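Local coordinates for nitrate transport protein (Xanthomonas axonopodis pv. citri, PDB 3KSX), which probably captures alkanesulfonates in the periplasm and delivers them to an ABC importer for uptake, at residues L42-Q47 against A247-T252; I88-A93 against G211-S216; D99-G104 against R219-W224; L145-L150 against Y295-L300; T161-S166 against G177-W182. One frame throughout, in Å; residues are numbered along the deposited sequence.

Contact 1: residues L42-Q47 against A247-T252; sequences LVLAKQ and AGSIKT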
# COMPACT_ATOMS: atom_id res chain seq x y z
N LEU A 42 -11.26 1.60 -0.54
CA LEU A 42 -11.46 1.73 -1.99
C LEU A 42 -12.43 0.69 -2.47
O LEU A 42 -13.22 0.94 -3.40
CB LEU A 42 -10.14 1.61 -2.74
CG LEU A 42 -9.09 2.66 -2.32
CD1 LEU A 42 -7.94 2.66 -3.27
CD2 LEU A 42 -9.72 4.03 -2.26
N VAL A 43 -12.33 -0.50 -1.88
CA VAL A 43 -13.34 -1.56 -2.07
C VAL A 43 -14.73 -1.01 -1.73
O VAL A 43 -15.68 -1.21 -2.53
CB VAL A 43 -12.99 -2.93 -1.28
CG1 VAL A 43 -14.12 -3.94 -1.41
CG2 VAL A 43 -11.66 -3.56 -1.79
N LEU A 44 -14.88 -0.31 -0.60
CA LEU A 44 -16.19 0.28 -0.28
C LEU A 44 -16.59 1.36 -1.26
O LEU A 44 -17.74 1.38 -1.68
CB LEU A 44 -16.27 0.82 1.14
CG LEU A 44 -16.33 -0.34 2.11
CD1 LEU A 44 -16.28 0.23 3.46
CD2 LEU A 44 -17.56 -1.28 1.92
N ALA A 45 -15.67 2.26 -1.60
CA ALA A 45 -15.96 3.25 -2.64
C ALA A 45 -16.43 2.59 -3.92
O ALA A 45 -17.40 3.03 -4.50
CB ALA A 45 -14.77 4.20 -2.87
N LYS A 46 -15.73 1.56 -4.37
CA LYS A 46 -16.12 0.80 -5.54
C LYS A 46 -17.55 0.24 -5.36
O LYS A 46 -18.43 0.51 -6.19
CB LYS A 46 -15.08 -0.28 -5.87
CG LYS A 46 -15.38 -1.07 -7.14
CD LYS A 46 -14.22 -2.01 -7.52
CE LYS A 46 -14.65 -2.89 -8.70
NZ LYS A 46 -16.06 -3.39 -8.58
N GLN A 47 -17.82 -0.48 -4.28
CA GLN A 47 -19.07 -1.18 -4.20
C GLN A 47 -20.23 -0.22 -3.97
O GLN A 47 -21.35 -0.48 -4.48
CB GLN A 47 -19.08 -2.31 -3.16
CG GLN A 47 -17.91 -3.30 -3.20
CD GLN A 47 -17.47 -3.74 -4.61
OE1 GLN A 47 -18.29 -4.07 -5.47
NE2 GLN A 47 -16.14 -3.74 -4.85
N ALA A 247 -20.47 -2.02 11.16
CA ALA A 247 -21.09 -3.34 10.94
C ALA A 247 -21.39 -3.61 9.47
O ALA A 247 -21.17 -4.71 8.98
CB ALA A 247 -22.34 -3.52 11.81
N GLY A 248 -21.89 -2.57 8.78
CA GLY A 248 -22.23 -2.62 7.37
C GLY A 248 -20.96 -2.90 6.60
O GLY A 248 -20.94 -3.79 5.76
N SER A 249 -19.89 -2.16 6.92
CA SER A 249 -18.59 -2.32 6.28
C SER A 249 -18.04 -3.74 6.41
O SER A 249 -17.57 -4.29 5.44
CB SER A 249 -17.57 -1.35 6.86
OG SER A 249 -17.78 -0.02 6.39
N ILE A 250 -18.09 -4.31 7.60
CA ILE A 250 -17.57 -5.65 7.79
C ILE A 250 -18.30 -6.64 6.90
O ILE A 250 -17.67 -7.48 6.24
CB ILE A 250 -17.70 -6.14 9.26
CG1 ILE A 250 -16.88 -5.26 10.22
CG2 ILE A 250 -17.36 -7.61 9.39
CD1 ILE A 250 -17.41 -5.33 11.72
N LYS A 251 -19.63 -6.59 6.88
CA LYS A 251 -20.35 -7.63 6.13
C LYS A 251 -20.09 -7.47 4.65
O LYS A 251 -19.95 -8.48 3.97
CB LYS A 251 -21.85 -7.73 6.46
CG LYS A 251 -22.70 -6.58 5.94
CD LYS A 251 -23.42 -6.86 4.59
CE LYS A 251 -23.85 -5.52 3.87
NZ LYS A 251 -24.21 -4.30 4.73
N THR A 252 -19.99 -6.23 4.16
CA THR A 252 -19.72 -5.96 2.72
C THR A 252 -18.36 -6.41 2.29
O THR A 252 -18.25 -7.09 1.28
CB THR A 252 -19.91 -4.47 2.33
OG1 THR A 252 -21.26 -4.07 2.62
CG2 THR A 252 -19.58 -4.23 0.84
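Leu44 meets helix 246-257 with a forked end, one methyl turned to Ser249 and the other to Thr252, which stand one helical turn apart. CD1 lies 3.3 Å from Ser249 OG, tight for a methyl against a hydroxyl oxygen. CD2 rests 3.7 Å from Thr252 CG2, the two side chains meeting at a slant. Leu44 places its CG anti to its own carbonyl carbon (chi1 -72°), which carries the branch up to the other helix although the CB bond does not point there. Thr252 answers with its methyl: CG2 stands anti to the backbone N, so the carbon, not OG1, faces Leu44. At the margin, Gln47 adds its CB and CG, each about 4.5 Å from Thr252 CG2, while its amide turns off. Ser249 OG is hydrogen-bonded to the carbonyl of Asp245, four residues back, and keeps that bond beside the leucine methyl. The case illustrates near-perpendicular helix packing: the local axes are 10.9 Å apart at an angle of 87°. Val43 and Leu44 extend the seam to Leu253, while Leu42 and Ala45 pack on helix 225-244 and Leu42 also reaches Tyr35 of strand 30-36.

Contact 2: residues I88-A93 against G211-S216; sequences IPPLFA and GGFFLS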
# COMPACT_ATOMS: atom_id res chain seq x y z
N ILE A 88 6.60 3.28 -0.95
CA ILE A 88 7.74 2.78 -1.78
C ILE A 88 7.52 2.61 -3.28
O ILE A 88 8.49 2.93 -4.08
CB ILE A 88 8.38 1.46 -1.17
CG1 ILE A 88 8.63 1.61 0.35
CG2 ILE A 88 9.64 0.96 -1.99
CD1 ILE A 88 9.51 2.88 0.71
N PRO A 89 6.32 2.15 -3.70
CA PRO A 89 6.14 1.94 -5.16
C PRO A 89 6.48 3.18 -6.04
O PRO A 89 7.24 3.04 -7.03
CB PRO A 89 4.71 1.50 -5.30
CG PRO A 89 4.47 0.65 -3.96
CD PRO A 89 5.20 1.55 -2.94
N PRO A 90 6.00 4.38 -5.66
CA PRO A 90 6.33 5.52 -6.48
C PRO A 90 7.80 5.87 -6.53
O PRO A 90 8.25 6.42 -7.53
CB PRO A 90 5.51 6.69 -5.91
CG PRO A 90 5.01 6.22 -4.56
CD PRO A 90 5.04 4.70 -4.58
N LEU A 91 8.56 5.56 -5.46
CA LEU A 91 9.99 5.80 -5.43
C LEU A 91 10.64 4.89 -6.48
O LEU A 91 11.51 5.29 -7.27
CB LEU A 91 10.52 5.52 -4.02
CG LEU A 91 10.11 6.56 -2.96
CD1 LEU A 91 10.59 6.14 -1.53
CD2 LEU A 91 10.57 7.94 -3.37
N PHE A 92 10.20 3.64 -6.49
CA PHE A 92 10.78 2.74 -7.51
C PHE A 92 10.36 3.17 -8.88
O PHE A 92 11.14 3.09 -9.76
CB PHE A 92 10.36 1.27 -7.26
CG PHE A 92 11.27 0.54 -6.32
CD1 PHE A 92 11.39 0.94 -4.98
CD2 PHE A 92 12.01 -0.58 -6.73
CE1 PHE A 92 12.27 0.27 -4.10
CE2 PHE A 92 12.89 -1.27 -5.81
CZ PHE A 92 13.01 -0.83 -4.52
N ALA A 93 9.11 3.58 -9.10
CA ALA A 93 8.68 4.11 -10.41
C ALA A 93 9.43 5.36 -10.90
O ALA A 93 9.89 5.37 -12.04
CB ALA A 93 7.17 4.36 -10.41
N GLY A 211 3.25 6.31 5.33
CA GLY A 211 1.88 6.00 4.91
C GLY A 211 1.93 5.68 3.41
O GLY A 211 2.83 4.97 2.91
N GLY A 212 0.93 6.16 2.70
CA GLY A 212 0.87 5.79 1.28
C GLY A 212 0.41 7.02 0.49
O GLY A 212 0.22 8.12 1.06
N PHE A 213 0.14 6.82 -0.81
CA PHE A 213 -0.11 7.96 -1.68
C PHE A 213 -1.17 7.64 -2.72
O PHE A 213 -1.33 6.45 -3.05
CB PHE A 213 1.22 8.42 -2.32
CG PHE A 213 2.22 8.94 -1.34
CD1 PHE A 213 1.99 10.18 -0.73
CD2 PHE A 213 3.30 8.20 -0.94
CE1 PHE A 213 2.88 10.67 0.18
CE2 PHE A 213 4.20 8.69 0.01
CZ PHE A 213 3.95 9.94 0.59
N PHE A 214 -1.91 8.66 -3.17
CA PHE A 214 -2.56 8.62 -4.48
C PHE A 214 -1.62 9.23 -5.55
O PHE A 214 -1.06 10.29 -5.30
CB PHE A 214 -3.93 9.26 -4.40
CG PHE A 214 -4.96 8.28 -4.02
CD1 PHE A 214 -5.11 7.90 -2.66
CD2 PHE A 214 -5.67 7.59 -5.01
CE1 PHE A 214 -6.07 6.86 -2.29
CE2 PHE A 214 -6.59 6.62 -4.68
CZ PHE A 214 -6.78 6.23 -3.33
N LEU A 215 -1.35 8.47 -6.62
CA LEU A 215 -0.46 8.81 -7.74
C LEU A 215 -1.34 9.11 -8.98
O LEU A 215 -2.38 8.51 -9.21
CB LEU A 215 0.59 7.71 -8.07
CG LEU A 215 1.67 7.43 -7.00
CD1 LEU A 215 2.12 8.74 -6.25
CD2 LEU A 215 1.13 6.44 -5.93
N SER A 216 -0.89 10.04 -9.79
CA SER A 216 -1.64 10.33 -11.01
C SER A 216 -0.65 10.48 -12.14
O SER A 216 0.59 10.77 -11.92
CB SER A 216 -2.41 11.64 -10.82
OG SER A 216 -3.19 11.99 -11.97
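Pro90 lays its ring against Leu215, and the contact can be followed atom by atom round that ring. It starts at CB, directed at strand 212-217, which sits 4.0 Å from Leu215 CD1 and nearly as near to the branch point CG. One bond further, CG drops between the two methyls of the leucine: Leu215 CD2 is 4.1 Å away from Pro90 CG, and Leu215 CD1 is 4.2 Å from the same atom. The outermost corner thus touches both prongs of the fork, and the two side chains stand at about a right angle. The same CG also reaches, at a looser 4.5 Å, Phe213 CD2, approaching that ring on a slant. Leu215 and Phe213 are alternate residues of one strand, so their side chains leave the same side of the sheet and offer the proline a shared apolar seat. In Leu215 a chi1 of -66° sends CG toward the proline ring, and a chi2 of -36°, some way from a staggered value, turns both methyls to it. A proline suits this place early in helix 88-95, since the first turn of a helix asks for few backbone N-H donors. The result is a helix-on-sheet layer of the kind found in each lobe of a type II periplasmic binding protein. Around it, Tyr102 of strand 100-106 meets Phe213 edge-to-face and touches Pro90 too, Leu75 of helix 68-76 abuts Leu215, and Gln287 of helix 281-296 lies against Phe213.

Contact 3: residues D99-G104 against R219-W224; sequences DLLYVG and RYATAW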
# COMPACT_ATOMS: atom_id res chain seq x y z
N ASP A 99 6.95 9.58 -14.87
CA ASP A 99 6.64 11.00 -14.71
C ASP A 99 5.32 11.19 -13.99
O ASP A 99 4.36 11.79 -14.52
CB ASP A 99 6.54 11.66 -16.09
CG ASP A 99 6.64 13.19 -16.02
OD1 ASP A 99 7.11 13.71 -14.99
OD2 ASP A 99 6.23 13.88 -17.00
N LEU A 100 5.27 10.65 -12.80
CA LEU A 100 4.04 10.66 -12.03
C LEU A 100 3.96 11.88 -11.15
O LEU A 100 4.98 12.54 -10.90
CB LEU A 100 4.04 9.36 -11.18
CG LEU A 100 5.26 9.11 -10.28
CD1 LEU A 100 5.00 9.84 -8.95
CD2 LEU A 100 5.23 7.61 -9.96
N LEU A 101 2.76 12.16 -10.62
CA LEU A 101 2.61 13.13 -9.59
C LEU A 101 2.06 12.44 -8.32
O LEU A 101 1.30 11.50 -8.45
CB LEU A 101 1.58 14.19 -10.07
CG LEU A 101 2.05 15.17 -11.12
CD1 LEU A 101 0.80 16.03 -11.51
CD2 LEU A 101 3.22 16.06 -10.65
N TYR A 102 2.43 12.95 -7.14
CA TYR A 102 1.78 12.58 -5.86
C TYR A 102 0.67 13.58 -5.72
O TYR A 102 0.96 14.75 -5.66
CB TYR A 102 2.78 12.81 -4.72
CG TYR A 102 3.97 11.88 -4.71
CD1 TYR A 102 5.07 12.11 -5.55
CD2 TYR A 102 4.01 10.81 -3.83
CE1 TYR A 102 6.26 11.26 -5.50
CE2 TYR A 102 5.13 9.98 -3.75
CZ TYR A 102 6.23 10.17 -4.60
OH TYR A 102 7.36 9.33 -4.50
N VAL A 103 -0.60 13.15 -5.57
CA VAL A 103 -1.70 14.10 -5.59
C VAL A 103 -2.50 13.96 -4.25
O VAL A 103 -3.42 14.73 -3.94
CB VAL A 103 -2.63 13.86 -6.86
CG1 VAL A 103 -1.78 14.03 -8.17
CG2 VAL A 103 -3.30 12.39 -6.78
N GLY A 104 -2.14 12.97 -3.45
CA GLY A 104 -2.82 12.79 -2.20
C GLY A 104 -2.07 11.87 -1.27
O GLY A 104 -1.21 11.09 -1.72
N ARG A 219 -0.11 14.33 -17.09
CA ARG A 219 -1.11 14.88 -18.04
C ARG A 219 -2.55 14.96 -17.52
O ARG A 219 -3.23 15.94 -17.71
CB ARG A 219 -1.07 14.09 -19.32
CG ARG A 219 0.20 14.39 -20.09
CD ARG A 219 0.34 13.47 -21.34
NE ARG A 219 1.24 14.07 -22.35
CZ ARG A 219 0.81 14.74 -23.42
NH1 ARG A 219 -0.52 14.86 -23.62
NH2 ARG A 219 1.70 15.26 -24.32
N TYR A 220 -3.00 13.91 -16.84
CA TYR A 220 -4.40 13.88 -16.42
C TYR A 220 -4.60 14.92 -15.30
O TYR A 220 -5.61 15.57 -15.29
CB TYR A 220 -4.78 12.47 -15.96
CG TYR A 220 -6.28 12.18 -15.77
CD1 TYR A 220 -7.08 11.75 -16.83
CD2 TYR A 220 -6.86 12.32 -14.50
CE1 TYR A 220 -8.44 11.45 -16.64
CE2 TYR A 220 -8.21 11.99 -14.29
CZ TYR A 220 -8.97 11.53 -15.35
OH TYR A 220 -10.29 11.22 -15.10
N ALA A 221 -3.66 15.00 -14.34
CA ALA A 221 -3.81 15.89 -13.19
C ALA A 221 -3.70 17.37 -13.64
O ALA A 221 -4.40 18.26 -13.13
CB ALA A 221 -2.75 15.54 -12.09
N THR A 222 -2.86 17.61 -14.63
CA THR A 222 -2.75 18.94 -15.26
C THR A 222 -4.04 19.34 -15.96
O THR A 222 -4.51 20.47 -15.75
CB THR A 222 -1.56 18.95 -16.18
OG1 THR A 222 -0.45 18.75 -15.33
CG2 THR A 222 -1.37 20.32 -16.88
N ALA A 223 -4.60 18.43 -16.76
CA ALA A 223 -5.88 18.69 -17.49
C ALA A 223 -7.12 18.83 -16.61
O ALA A 223 -8.01 19.59 -16.93
CB ALA A 223 -6.14 17.66 -18.53
N TRP A 224 -7.13 18.11 -15.50
CA TRP A 224 -8.37 17.90 -14.72
C TRP A 224 -8.10 18.02 -13.25
O TRP A 224 -8.54 17.16 -12.47
CB TRP A 224 -8.88 16.48 -15.00
CG TRP A 224 -9.11 16.18 -16.47
CD1 TRP A 224 -8.41 15.28 -17.28
CD2 TRP A 224 -10.08 16.79 -17.34
NE1 TRP A 224 -8.90 15.29 -18.55
CE2 TRP A 224 -9.92 16.22 -18.62
CE3 TRP A 224 -11.07 17.76 -17.15
CZ2 TRP A 224 -10.74 16.59 -19.72
CZ3 TRP A 224 -11.90 18.12 -18.24
CH2 TRP A 224 -11.74 17.53 -19.49
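Behind Ala221, the residue that meets Leu101, two aromatic rings, Tyr220 and Trp224, lie together at the end of the short helix 218-223. Tyr220 has Trp224 CD1 over one face, 3.8 Å above the plane and displaced toward the rim. Trp224 in turn carries Ala223 CB on one of its faces, 3.5 Å above the plane and again off centre. At the far end of the tyrosine, OH is hydrogen-bonded to the carbonyl of Gln30, and Phe227 and Val228 of helix 225-244 pack on the same side chain. With these bulky groups directed elsewhere, the helix presents an alanine to strand 100-106. Ala221 CB fits against Leu101 CD1 at 3.6 Å and, more loosely, against Val103 CG1 at 4.3 Å. Leu101 sets CG anti to its carbonyl carbon with chi1 -73°, bringing a single methyl to the alanine. Leu101 and Val103 alternate along the strand, which explains why both look the same way; Val103 with Gly104 forms a classic beta bulge opposite Phe214. Trp311, from the chain's C-terminal tail, adds to the cover over Leu101 and Val103. Chemically the contact is methyl on methyl, with no directional bond between strand and helix. Its fit therefore rests on shape and on exclusion of water, and the charged pair nearby, Asp99 OD1 with Arg218 NE, takes no part in the methyl packing.

Contact 4: residues L145-L150 against Y295-L300; sequences LLLRVL and YAQRLL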
# COMPACT_ATOMS: atom_id res chain seq x y z
N LEU A 145 9.37 -1.68 5.36
CA LEU A 145 9.19 -2.26 6.71
C LEU A 145 10.35 -3.22 7.06
O LEU A 145 10.96 -3.11 8.15
CB LEU A 145 7.89 -3.04 6.82
CG LEU A 145 7.76 -3.82 8.15
CD1 LEU A 145 7.25 -2.77 9.12
CD2 LEU A 145 6.78 -4.97 8.05
N LEU A 146 10.67 -4.13 6.13
CA LEU A 146 11.75 -5.07 6.35
C LEU A 146 13.10 -4.40 6.55
O LEU A 146 13.82 -4.71 7.49
CB LEU A 146 11.78 -6.11 5.22
CG LEU A 146 12.60 -7.36 5.33
CD1 LEU A 146 12.36 -8.12 6.62
CD2 LEU A 146 12.29 -8.23 4.08
N LEU A 147 13.55 -3.57 5.60
CA LEU A 147 14.68 -2.71 5.82
C LEU A 147 14.80 -2.05 7.18
O LEU A 147 15.86 -2.17 7.85
CB LEU A 147 14.75 -1.66 4.68
CG LEU A 147 15.85 -0.64 4.78
CD1 LEU A 147 17.19 -1.35 4.64
CD2 LEU A 147 15.69 0.42 3.69
N ARG A 148 13.74 -1.38 7.64
CA ARG A 148 13.80 -0.58 8.83
C ARG A 148 13.81 -1.49 10.08
O ARG A 148 14.51 -1.20 11.05
CB ARG A 148 12.57 0.33 8.95
CG ARG A 148 12.37 1.47 7.85
CD ARG A 148 13.30 2.67 7.92
NE ARG A 148 13.47 3.07 9.32
CZ ARG A 148 12.57 3.76 10.04
NH1 ARG A 148 11.43 4.17 9.47
NH2 ARG A 148 12.81 3.98 11.32
N VAL A 149 13.09 -2.61 10.04
CA VAL A 149 13.06 -3.54 11.20
C VAL A 149 14.41 -4.23 11.35
O VAL A 149 14.97 -4.27 12.45
CB VAL A 149 11.88 -4.53 11.05
CG1 VAL A 149 11.95 -5.68 12.01
CG2 VAL A 149 10.58 -3.82 11.30
N LEU A 150 14.94 -4.76 10.26
CA LEU A 150 16.23 -5.42 10.23
C LEU A 150 17.30 -4.46 10.77
O LEU A 150 18.13 -4.83 11.61
CB LEU A 150 16.56 -5.88 8.82
CG LEU A 150 15.72 -7.09 8.29
CD1 LEU A 150 16.14 -7.35 6.89
CD2 LEU A 150 15.96 -8.29 9.18
N TYR A 295 18.44 4.74 -1.60
CA TYR A 295 19.64 4.99 -2.44
C TYR A 295 20.97 4.63 -1.69
O TYR A 295 21.86 3.97 -2.26
CB TYR A 295 19.64 6.43 -2.91
CG TYR A 295 20.81 6.71 -3.83
CD1 TYR A 295 20.94 6.03 -5.04
CD2 TYR A 295 21.81 7.61 -3.45
CE1 TYR A 295 22.03 6.26 -5.87
CE2 TYR A 295 22.92 7.85 -4.28
CZ TYR A 295 23.01 7.16 -5.50
OH TYR A 295 24.08 7.40 -6.33
N ALA A 296 21.09 5.12 -0.46
CA ALA A 296 22.24 4.91 0.46
C ALA A 296 22.51 3.43 0.60
O ALA A 296 23.66 3.02 0.63
CB ALA A 296 21.91 5.48 1.83
N GLN A 297 21.43 2.65 0.74
CA GLN A 297 21.46 1.18 0.88
C GLN A 297 21.56 0.42 -0.44
O GLN A 297 21.46 -0.81 -0.47
CB GLN A 297 20.23 0.71 1.65
CG GLN A 297 20.22 1.14 3.11
CD GLN A 297 21.42 0.65 3.91
OE1 GLN A 297 21.93 1.36 4.78
NE2 GLN A 297 21.86 -0.56 3.61
N ARG A 298 21.79 1.15 -1.54
CA ARG A 298 21.93 0.54 -2.85
C ARG A 298 20.71 -0.30 -3.28
O ARG A 298 20.83 -1.31 -3.99
CB ARG A 298 23.18 -0.32 -2.86
CG ARG A 298 24.46 0.37 -2.40
CD ARG A 298 25.66 -0.57 -2.70
NE ARG A 298 25.79 -1.77 -1.82
CZ ARG A 298 25.32 -3.01 -2.07
NH1 ARG A 298 24.62 -3.30 -3.18
NH2 ARG A 298 25.54 -3.99 -1.17
N LEU A 299 19.53 0.14 -2.87
CA LEU A 299 18.30 -0.54 -3.27
C LEU A 299 17.59 0.16 -4.44
O LEU A 299 16.62 -0.38 -5.00
CB LEU A 299 17.37 -0.66 -2.07
CG LEU A 299 17.96 -1.29 -0.82
CD1 LEU A 299 17.01 -1.26 0.31
CD2 LEU A 299 18.36 -2.73 -1.09
N LEU A 300 18.05 1.37 -4.78
CA LEU A 300 17.57 2.13 -5.92
C LEU A 300 18.84 2.57 -6.66
O LEU A 300 19.87 2.86 -6.01
CB LEU A 300 16.80 3.38 -5.45
CG LEU A 300 15.35 3.17 -4.93
CD1 LEU A 300 14.81 4.49 -4.60
CD2 LEU A 300 14.52 2.59 -6.04
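Gln297 and Leu299, which meet Leu147, straddle the end of helix 281-296, where a 2.9 Å bond from Arg298 N to Tyr295 O belongs to a Schellman motif. In that motif Arg298 takes positive phi (58°), and a second bond, from Leu299 N to the carbonyl of Phe294, completes the helix termination. Leu299, just past the C-prime residue, faces helix 141-152 and packs on Leu147. Such a hydrophobic residue in this position is a familiar companion of Schellman endings. Leu147 sends its side chain straight out, CG anti to the backbone N at chi1 178°. Its CD2 goes to Leu299, while CD1 lies against the aliphatic part of Gln297, reaching CG at 4.2 Å, and also comes near Leu299 CD1. Phe294, in the last full turn of helix 281-296, touches both Leu147 and Leu299 and fills in beside them, and Met157 adds to the cover over Leu147. On another flank of helix 141-152, Leu146 and Val149 pack on Ile115 of strand 113-118, so one side of the helix faces that sheet and another the helix terminus. The leucines themselves reach toward each other tip to tip, Leu147 CD2 standing 4.0 Å from Leu299 CD1.

Contact 5: residues T161-S166 against G177-W182; sequences TPLYLS and GQVDAW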
# COMPACT_ATOMS: atom_id res chain seq x y z
N THR A 161 17.90 -13.40 2.60
CA THR A 161 17.71 -13.73 1.23
C THR A 161 16.31 -13.37 0.73
O THR A 161 15.37 -14.00 1.18
CB THR A 161 17.88 -15.18 1.10
OG1 THR A 161 19.25 -15.45 1.34
CG2 THR A 161 17.50 -15.66 -0.23
N PRO A 162 16.16 -12.36 -0.18
CA PRO A 162 14.76 -11.95 -0.54
C PRO A 162 14.10 -12.94 -1.52
O PRO A 162 14.74 -13.45 -2.41
CB PRO A 162 14.98 -10.58 -1.19
CG PRO A 162 16.39 -10.74 -1.88
CD PRO A 162 17.16 -11.39 -0.74
N LEU A 163 12.84 -13.28 -1.34
CA LEU A 163 12.10 -13.92 -2.37
C LEU A 163 11.05 -12.88 -2.82
O LEU A 163 10.04 -12.60 -2.13
CB LEU A 163 11.49 -15.26 -1.86
CG LEU A 163 12.43 -16.18 -1.10
CD1 LEU A 163 11.68 -17.32 -0.44
CD2 LEU A 163 13.59 -16.73 -1.96
N TYR A 164 11.32 -12.26 -3.97
CA TYR A 164 10.44 -11.26 -4.50
C TYR A 164 9.19 -11.88 -5.06
O TYR A 164 9.24 -12.40 -6.15
CB TYR A 164 11.18 -10.47 -5.58
CG TYR A 164 12.40 -9.76 -5.08
CD1 TYR A 164 12.33 -8.90 -3.99
CD2 TYR A 164 13.64 -9.98 -5.67
CE1 TYR A 164 13.44 -8.20 -3.56
CE2 TYR A 164 14.77 -9.30 -5.20
CZ TYR A 164 14.66 -8.43 -4.17
OH TYR A 164 15.78 -7.81 -3.74
N LEU A 165 8.08 -11.85 -4.32
CA LEU A 165 6.85 -12.50 -4.71
C LEU A 165 5.66 -11.60 -4.45
O LEU A 165 5.62 -10.95 -3.42
CB LEU A 165 6.68 -13.76 -3.89
CG LEU A 165 7.72 -14.87 -4.19
CD1 LEU A 165 7.58 -15.94 -3.15
CD2 LEU A 165 7.53 -15.46 -5.63
N SER A 166 4.72 -11.58 -5.40
CA SER A 166 3.41 -10.97 -5.15
C SER A 166 2.67 -11.56 -3.98
O SER A 166 2.91 -12.67 -3.57
CB SER A 166 2.53 -11.07 -6.43
OG SER A 166 2.13 -12.40 -6.62
N GLY A 177 5.88 -24.11 2.67
CA GLY A 177 7.08 -24.29 3.53
C GLY A 177 8.37 -23.80 2.89
O GLY A 177 9.45 -24.10 3.34
N GLN A 178 8.24 -22.97 1.88
CA GLN A 178 9.40 -22.47 1.09
C GLN A 178 10.01 -21.13 1.63
O GLN A 178 11.01 -20.66 1.14
CB GLN A 178 8.96 -22.24 -0.35
CG GLN A 178 8.43 -23.54 -1.04
CD GLN A 178 7.85 -23.31 -2.37
OE1 GLN A 178 6.86 -22.56 -2.53
NE2 GLN A 178 8.40 -24.01 -3.37
N VAL A 179 9.35 -20.51 2.59
CA VAL A 179 9.87 -19.23 3.10
C VAL A 179 9.95 -19.24 4.64
O VAL A 179 9.17 -19.92 5.33
CB VAL A 179 9.01 -18.02 2.62
CG1 VAL A 179 8.58 -18.17 1.19
CG2 VAL A 179 7.82 -17.97 3.44
N ASP A 180 10.90 -18.50 5.17
CA ASP A 180 11.12 -18.48 6.59
C ASP A 180 10.30 -17.38 7.20
O ASP A 180 9.88 -17.48 8.37
CB ASP A 180 12.64 -18.29 6.84
CG ASP A 180 13.48 -19.48 6.35
OD1 ASP A 180 13.26 -20.64 6.78
OD2 ASP A 180 14.44 -19.27 5.61
N ALA A 181 10.06 -16.29 6.41
CA ALA A 181 9.26 -15.16 6.98
C ALA A 181 8.62 -14.44 5.80
O ALA A 181 9.04 -14.64 4.72
CB ALA A 181 10.17 -14.23 7.77
N TRP A 182 7.57 -13.65 6.01
CA TRP A 182 6.92 -13.04 4.87
C TRP A 182 6.63 -11.63 5.32
O TRP A 182 6.00 -11.50 6.39
CB TRP A 182 5.64 -13.84 4.57
CG TRP A 182 4.77 -13.30 3.43
CD1 TRP A 182 5.18 -12.45 2.38
CD2 TRP A 182 3.44 -13.63 3.19
NE1 TRP A 182 4.10 -12.20 1.53
CE2 TRP A 182 3.02 -12.93 2.03
CE3 TRP A 182 2.51 -14.45 3.88
CZ2 TRP A 182 1.70 -13.04 1.54
CZ3 TRP A 182 1.18 -14.57 3.35
CH2 TRP A 182 0.81 -13.85 2.23
O HOH W 1 4.22 -10.53 -0.93
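Leading into Gln178 and Val179, the two residues that Leu163 touches, Gly177 ends helix 167-175 with positive phi in a Schellman motif. Gln178 contributes backbone rather than amide: its carbonyl O lies 3.8 Å from Leu163 CD1. Val179 makes the main contact, its CG1 only 3.6 Å from that same Leu163 CD1, the side chains crossing at a slant. A chi1 of -41° sets CG1 beside the backbone N and leaves CG2 in the tighter place between N and the carbonyl carbon. Next, Asp180 turns to the adjoining strand, OD2 accepting from the backbone N of Arg133. From Ala181 the chain enters strand 181-185, where Ala181 packs on Ile115 and Val117. Trp182 comes last: chi1 177° extends the indole toward segment 161-166, where NE1 gives a 3.0 Å bond to a water lying in the indole plane at the ring's edge. That water donates in turn to Leu165 O at 2.9 Å. The whole is an instance of a beta-alpha-beta unit, whose strands 161-164 and 181-185 flank strand 133-136 in the sheet. Since the two strands are not sheet neighbours, direct strand pairing is replaced by mixed chemistry: a small apolar touch at one end and a single water bridge at the other, satisfying the indole N-H.

Overall arrangement
Contacts 2 and 3 are the buried ones, and they share a sheet: strands 212-217 and 100-106 are neighbours there, joined by backbone bonds such as Ser216 O to Leu101 N. Contact 1 lies further out, helix on helix, yet reaches that same region when Leu42 packs on Phe214. Contact 4, only partly buried, touches contact 2 through Phe92 against Leu299 and Leu300, and ties the C-terminal helix 281-296 to helix 141-152 beside the second sheet. Contact 5 is also partly buried and belongs to that second sheet, about 35 Å from contact 3, centre to centre. Methyl packing prevails throughout, but water bridges the segments in contact 5.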